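Local coordinates for protein serine acetyltransferase (Entamoeba histolytica, PDB 3Q1X) that probably catalyses the transfer of an acetyl group from acetyl-CoA to L-serine, a step in cysteine biosynthesis, as a left-handed beta-helix enzyme of the hexapeptide-repeat family, at residues K104-A109 with V135-H140; S121-I124 with G129-A132. All coordinates share one frame; numbering follows the deposited sequence.

Interaction 1: residues K104-A109 with V135-H140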
loop_
_atom_site.group_PDB
_atom_site.type_symbol
_atom_site.label_atom_id
_atom_site.label_comp_id
_atom_site.label_asym_id
_atom_site.label_seq_id
_atom_site.Cartn_x
_atom_site.Cartn_y
_atom_site.Cartn_z
ATOM N N LYS A 104 -6.591 10.635 21.747
ATOM C CA LYS A 104 -5.608 11.548 22.333
ATOM C C LYS A 104 -4.429 10.769 22.910
ATOM O O LYS A 104 -3.273 11.154 22.694
ATOM C CB LYS A 104 -6.248 12.445 23.399
ATOM C CG LYS A 104 -7.060 13.582 22.807
ATOM C CD LYS A 104 -7.732 14.400 23.900
ATOM C CE LYS A 104 -6.749 15.339 24.578
ATOM N NZ LYS A 104 -7.345 15.988 25.790
ATOM N N THR A 105 -4.718 9.689 23.638
ATOM C CA THR A 105 -3.653 8.851 24.217
ATOM C C THR A 105 -2.801 8.180 23.134
ATOM O O THR A 105 -1.574 8.079 23.274
ATOM C CB THR A 105 -4.180 7.772 25.205
ATOM O OG1 THR A 105 -4.853 6.724 24.493
ATOM C CG2 THR A 105 -5.111 8.371 26.270
ATOM N N ASP A 106 -3.437 7.725 22.054
ATOM C CA ASP A 106 -2.698 7.181 20.907
ATOM C C ASP A 106 -1.706 8.203 20.332
ATOM O O ASP A 106 -0.581 7.855 19.945
ATOM C CB ASP A 106 -3.661 6.707 19.810
ATOM C CG ASP A 106 -4.655 5.667 20.309
ATOM O OD1 ASP A 106 -4.294 4.821 21.160
ATOM O OD2 ASP A 106 -5.811 5.693 19.855
ATOM N N LEU A 107 -2.122 9.463 20.270
ATOM C CA LEU A 107 -1.239 10.531 19.796
ATOM C C LEU A 107 -0.055 10.747 20.723
ATOM O O LEU A 107 1.086 10.839 20.269
ATOM C CB LEU A 107 -2.008 11.834 19.611
ATOM C CG LEU A 107 -2.962 11.917 18.434
ATOM C CD1 LEU A 107 -3.854 13.107 18.630
ATOM C CD2 LEU A 107 -2.215 12.031 17.095
ATOM N N ILE A 108 -0.333 10.809 22.021
ATOM C CA ILE A 108 0.713 10.884 23.045
ATOM C C ILE A 108 1.734 9.759 22.870
ATOM O O ILE A 108 2.947 10.006 22.874
ATOM C CB ILE A 108 0.101 10.846 24.461
ATOM C CG1 ILE A 108 -0.734 12.112 24.682
ATOM C CG2 ILE A 108 1.200 10.728 25.520
ATOM C CD1 ILE A 108 -1.696 12.050 25.853
ATOM N N ALA A 109 1.233 8.538 22.670
ATOM C CA ALA A 109 2.075 7.364 22.455
ATOM C C ALA A 109 2.906 7.486 21.175
ATOM O O ALA A 109 4.082 7.117 21.151
ATOM C CB ALA A 109 1.223 6.097 22.409
ATOM N N VAL A 135 -9.969 5.210 12.173
ATOM C CA VAL A 135 -11.023 4.467 11.514
ATOM C C VAL A 135 -11.258 3.151 12.260
ATOM O O VAL A 135 -12.401 2.785 12.511
ATOM C CB VAL A 135 -10.723 4.276 10.017
ATOM C CG1 VAL A 135 -11.807 3.466 9.354
ATOM C CG2 VAL A 135 -10.556 5.643 9.320
ATOM N N TYR A 136 -10.185 2.467 12.664
ATOM C CA TYR A 136 -10.332 1.230 13.435
ATOM C C TYR A 136 -11.234 1.379 14.673
ATOM O O TYR A 136 -12.058 0.501 14.964
ATOM C CB TYR A 136 -8.982 0.644 13.881
ATOM C CG TYR A 136 -9.160 -0.224 15.114
ATOM C CD1 TYR A 136 -9.666 -1.525 15.013
ATOM C CD2 TYR A 136 -8.910 0.291 16.392
ATOM C CE1 TYR A 136 -9.887 -2.302 16.164
ATOM C CE2 TYR A 136 -9.133 -0.475 17.539
ATOM C CZ TYR A 136 -9.620 -1.763 17.416
ATOM O OH TYR A 136 -9.841 -2.512 18.554
ATOM N N ARG A 137 -11.074 2.478 15.404
ATOM C CA ARG A 137 -11.789 2.604 16.666
ATOM C C ARG A 137 -13.295 2.707 16.438
ATOM O O ARG A 137 -14.099 2.235 17.259
ATOM C CB ARG A 137 -11.219 3.748 17.511
ATOM C CG ARG A 137 -9.801 3.416 18.005
ATOM C CD ARG A 137 -9.439 4.106 19.315
ATOM N NE ARG A 137 -8.037 3.873 19.676
ATOM C CZ ARG A 137 -7.590 2.770 20.274
ATOM N NH1 ARG A 137 -8.435 1.789 20.602
ATOM N NH2 ARG A 137 -6.302 2.654 20.558
ATOM N N ILE A 138 -13.673 3.277 15.297
ATOM C CA ILE A 138 -15.084 3.320 14.919
ATOM C C ILE A 138 -15.550 1.976 14.345
ATOM O O ILE A 138 -16.584 1.456 14.768
ATOM C CB ILE A 138 -15.403 4.526 14.006
ATOM C CG1 ILE A 138 -15.533 5.810 14.852
ATOM C CG2 ILE A 138 -16.680 4.285 13.202
ATOM C CD1 ILE A 138 -14.219 6.396 15.352
ATOM N N ALA A 139 -14.773 1.403 13.420
ATOM C CA ALA A 139 -15.077 0.078 12.856
ATOM C C ALA A 139 -15.291 -0.996 13.933
ATOM O O ALA A 139 -16.166 -1.868 13.800
ATOM C CB ALA A 139 -13.993 -0.347 11.880
ATOM N N HIS A 140 -14.497 -0.938 14.999
ATOM C CA HIS A 140 -14.644 -1.867 16.116
ATOM C C HIS A 140 -15.997 -1.765 16.833
ATOM O O HIS A 140 -16.545 -2.789 17.259
ATOM C CB HIS A 140 -13.486 -1.737 17.114
ATOM C CG HIS A 140 -13.512 -2.768 18.198
ATOM N ND1 HIS A 140 -13.387 -4.117 17.947
ATOM C CD2 HIS A 140 -13.674 -2.648 19.538
ATOM C CE1 HIS A 140 -13.466 -4.783 19.084
ATOM N NE2 HIS A 140 -13.629 -3.915 20.066
#

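Interaction 2: residues S121-I124 with G129-A132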
loop_
_atom_site.group_PDB
_atom_site.type_symbol
_atom_site.label_atom_id
_atom_site.label_comp_id
_atom_site.label_asym_id
_atom_site.label_seq_id
_atom_site.Cartn_x
_atom_site.Cartn_y
_atom_site.Cartn_z
ATOM N N SER A 121 0.684 17.824 15.730
ATOM C CA SER A 121 0.076 18.288 14.483
ATOM C C SER A 121 0.446 17.443 13.258
ATOM O O SER A 121 -0.410 17.209 12.424
ATOM C CB SER A 121 0.330 19.784 14.216
ATOM O OG SER A 121 1.655 20.048 13.823
ATOM N N LEU A 122 1.702 16.988 13.152
ATOM C CA LEU A 122 2.128 16.192 11.983
ATOM C C LEU A 122 1.603 14.758 12.033
ATOM O O LEU A 122 1.300 14.151 10.992
ATOM C CB LEU A 122 3.654 16.176 11.841
ATOM C CG LEU A 122 4.119 15.664 10.471
ATOM C CD1 LEU A 122 3.610 16.589 9.348
ATOM C CD2 LEU A 122 5.618 15.545 10.435
ATOM N N ILE A 123 1.502 14.222 13.248
ATOM C CA ILE A 123 0.938 12.899 13.472
ATOM C C ILE A 123 -0.532 12.878 13.082
ATOM O O ILE A 123 -0.981 11.993 12.340
ATOM C CB ILE A 123 1.144 12.448 14.944
ATOM C CG1 ILE A 123 2.625 12.584 15.324
ATOM C CG2 ILE A 123 0.657 11.013 15.134
ATOM C CD1 ILE A 123 2.960 12.182 16.764
ATOM N N ILE A 124 -1.255 13.886 13.564
ATOM C CA ILE A 124 -2.652 14.107 13.234
ATOM C C ILE A 124 -2.856 14.255 11.731
ATOM O O ILE A 124 -3.749 13.640 11.167
ATOM C CB ILE A 124 -3.201 15.346 13.972
ATOM C CG1 ILE A 124 -3.179 15.073 15.485
ATOM C CG2 ILE A 124 -4.585 15.735 13.421
ATOM C CD1 ILE A 124 -3.536 16.242 16.372
ATOM N N GLY A 129 -0.221 5.120 10.703
ATOM C CA GLY A 129 -0.670 4.375 11.884
ATOM C C GLY A 129 -1.823 5.081 12.585
ATOM O O GLY A 129 -2.768 4.430 13.034
ATOM N N PHE A 130 -1.760 6.412 12.650
ATOM C CA PHE A 130 -2.815 7.185 13.313
ATOM C C PHE A 130 -4.106 7.285 12.488
ATOM O O PHE A 130 -5.199 7.173 13.038
ATOM C CB PHE A 130 -2.326 8.556 13.771
ATOM C CG PHE A 130 -3.319 9.265 14.645
ATOM C CD1 PHE A 130 -3.612 8.777 15.917
ATOM C CD2 PHE A 130 -4.002 10.382 14.177
ATOM C CE1 PHE A 130 -4.557 9.408 16.722
ATOM C CE2 PHE A 130 -4.941 11.031 14.982
ATOM C CZ PHE A 130 -5.224 10.540 16.247
ATOM N N GLN A 131 -3.974 7.447 11.172
ATOM C CA GLN A 131 -5.148 7.442 10.294
ATOM C C GLN A 131 -5.905 6.122 10.417
ATOM O O GLN A 131 -7.131 6.092 10.506
ATOM C CB GLN A 131 -4.751 7.691 8.836
ATOM C CG GLN A 131 -3.793 8.870 8.629
ATOM C CD GLN A 131 -4.292 10.155 9.274
ATOM O OE1 GLN A 131 -5.439 10.557 9.064
ATOM N NE2 GLN A 131 -3.441 10.801 10.067
ATOM N N ALA A 132 -5.144 5.032 10.470
ATOM C CA ALA A 132 -5.698 3.690 10.583
ATOM C C ALA A 132 -6.457 3.521 11.902
ATOM O O ALA A 132 -7.576 3.025 11.919
ATOM C CB ALA A 132 -4.583 2.672 10.498
#

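Interaction 1: residues K104-A109 with V135-H140
A buried salt bridge, Asp106 with Arg137, spans two helices of the amino-terminal helical domain where they face the beta-helix, and illustrates how charge can be accommodated in a protein interior. Asp106 belongs to helix 82-113 and Arg137 to helix 128-144. The backbones stay well apart, with 11.0 Å between Asp106 CA and Arg137 CA, so the two side chains alone close the gap, reaching toward each other from opposite directions. Arg137 is extended from CG to NE, with chi3 at -174°, and this carries its guanidinium across to the carboxylate. There the grip is side-on rather than through the two terminal nitrogens. Arg137 NE donates to Asp106 OD2 at 2.9 Å, close to the guanidinium plane and onto the syn lone pair of that oxygen. The second bond joins Arg137 NH2 to Asp106 OD1 at 3.0 Å, also on the syn side but tilted out of the carboxylate plane, and a weak third one links NH2 to OD2. With the two planes only 16° apart, the groups lie nearly coplanar, the carboxylate at the edge of the guanidinium.

The pair sits where the helices meet the first coil of the left-handed parallel beta-helix, the signature fold of the hexapeptide transferases. That coil supplies further partners: Arg137 NH1 donates to the carbonyl of Ile172, NH2 also reaches that of Lys173, and the backbone N of Phe176 donates to Asp106 OD1. The guanidinium is thereby bonded through all three nitrogens and fixed in rotation, and the positive charge beside the carboxylate would be expected to keep Asp106 ionised despite its burial. The ring of the preceding Tyr136 presents its edge to Arg137 NH1.

Interaction 2: residues S121-I124 with G129-A132
Phe130 turns its ring into a tight helix-to-helix corner, against the backbone of Ile123 and Ile124, where the short helix 120-126 gives way almost at once to helix 128-144. Phe130 has its CG anti to the backbone N (chi1 -171°), an orientation that sends the ring back toward the preceding helix. Phe130 CD2 comes within 4.1 Å of Ile124 CA and 3.9 Å of Ile123 O, both lying oblique to the ring. The isoleucine side chains meet it differently. Ile123 lies across the phenylalanine side chain at about a right angle, touching Phe130 CB with its CG2 methyl at 4.1 Å, whereas Ile124, whose CB points away, makes a loose contact, CG1 to Phe130 CE2, at 4.4 Å. Leu107 of helix 82-113 packs against all three residues, and Phe46, Phe49 and Phe50 add to the apolar surroundings of Ile124.

Polar closure comes from Gln131, whose chain bends at chi2 (-52°) to bring its amide back to the corner. OE1 is bonded to Arg42, while NE2 serves the carbonyls of Tyr127 and Ile124. The latter bond, 3.1 Å from Gln131 NE2 to Ile124 O, is nearly straight and close to the glutamine amide plane, but reaches the oxygen from above the carbonyl plane, 56° out of it.

How the interactions relate
Both interactions are buried in the helical domain and share helix 128-144: interaction 2 uses its first turn, interaction 1 a stretch about two turns further on. Interaction 1 joins the non-consecutive helices 82-113 and 128-144 through a single charged pair and lies nearer the centre of the chain, against the beta-helix; interaction 2 joins neighbouring helices at a corner, mainly through apolar contacts with one hydrogen bond from the Gln131 amide added, and its 121-124 segment reaches a second subunit through Ser121 and Leu122. Leu107 connects them: from segment 104-109, its CG lies 3.4 Å from Phe130 CE1, and its CD2 3.6 Å from Ile123 CG2. Salt bridge and hydrophobic cluster have centres about 9 Å apart.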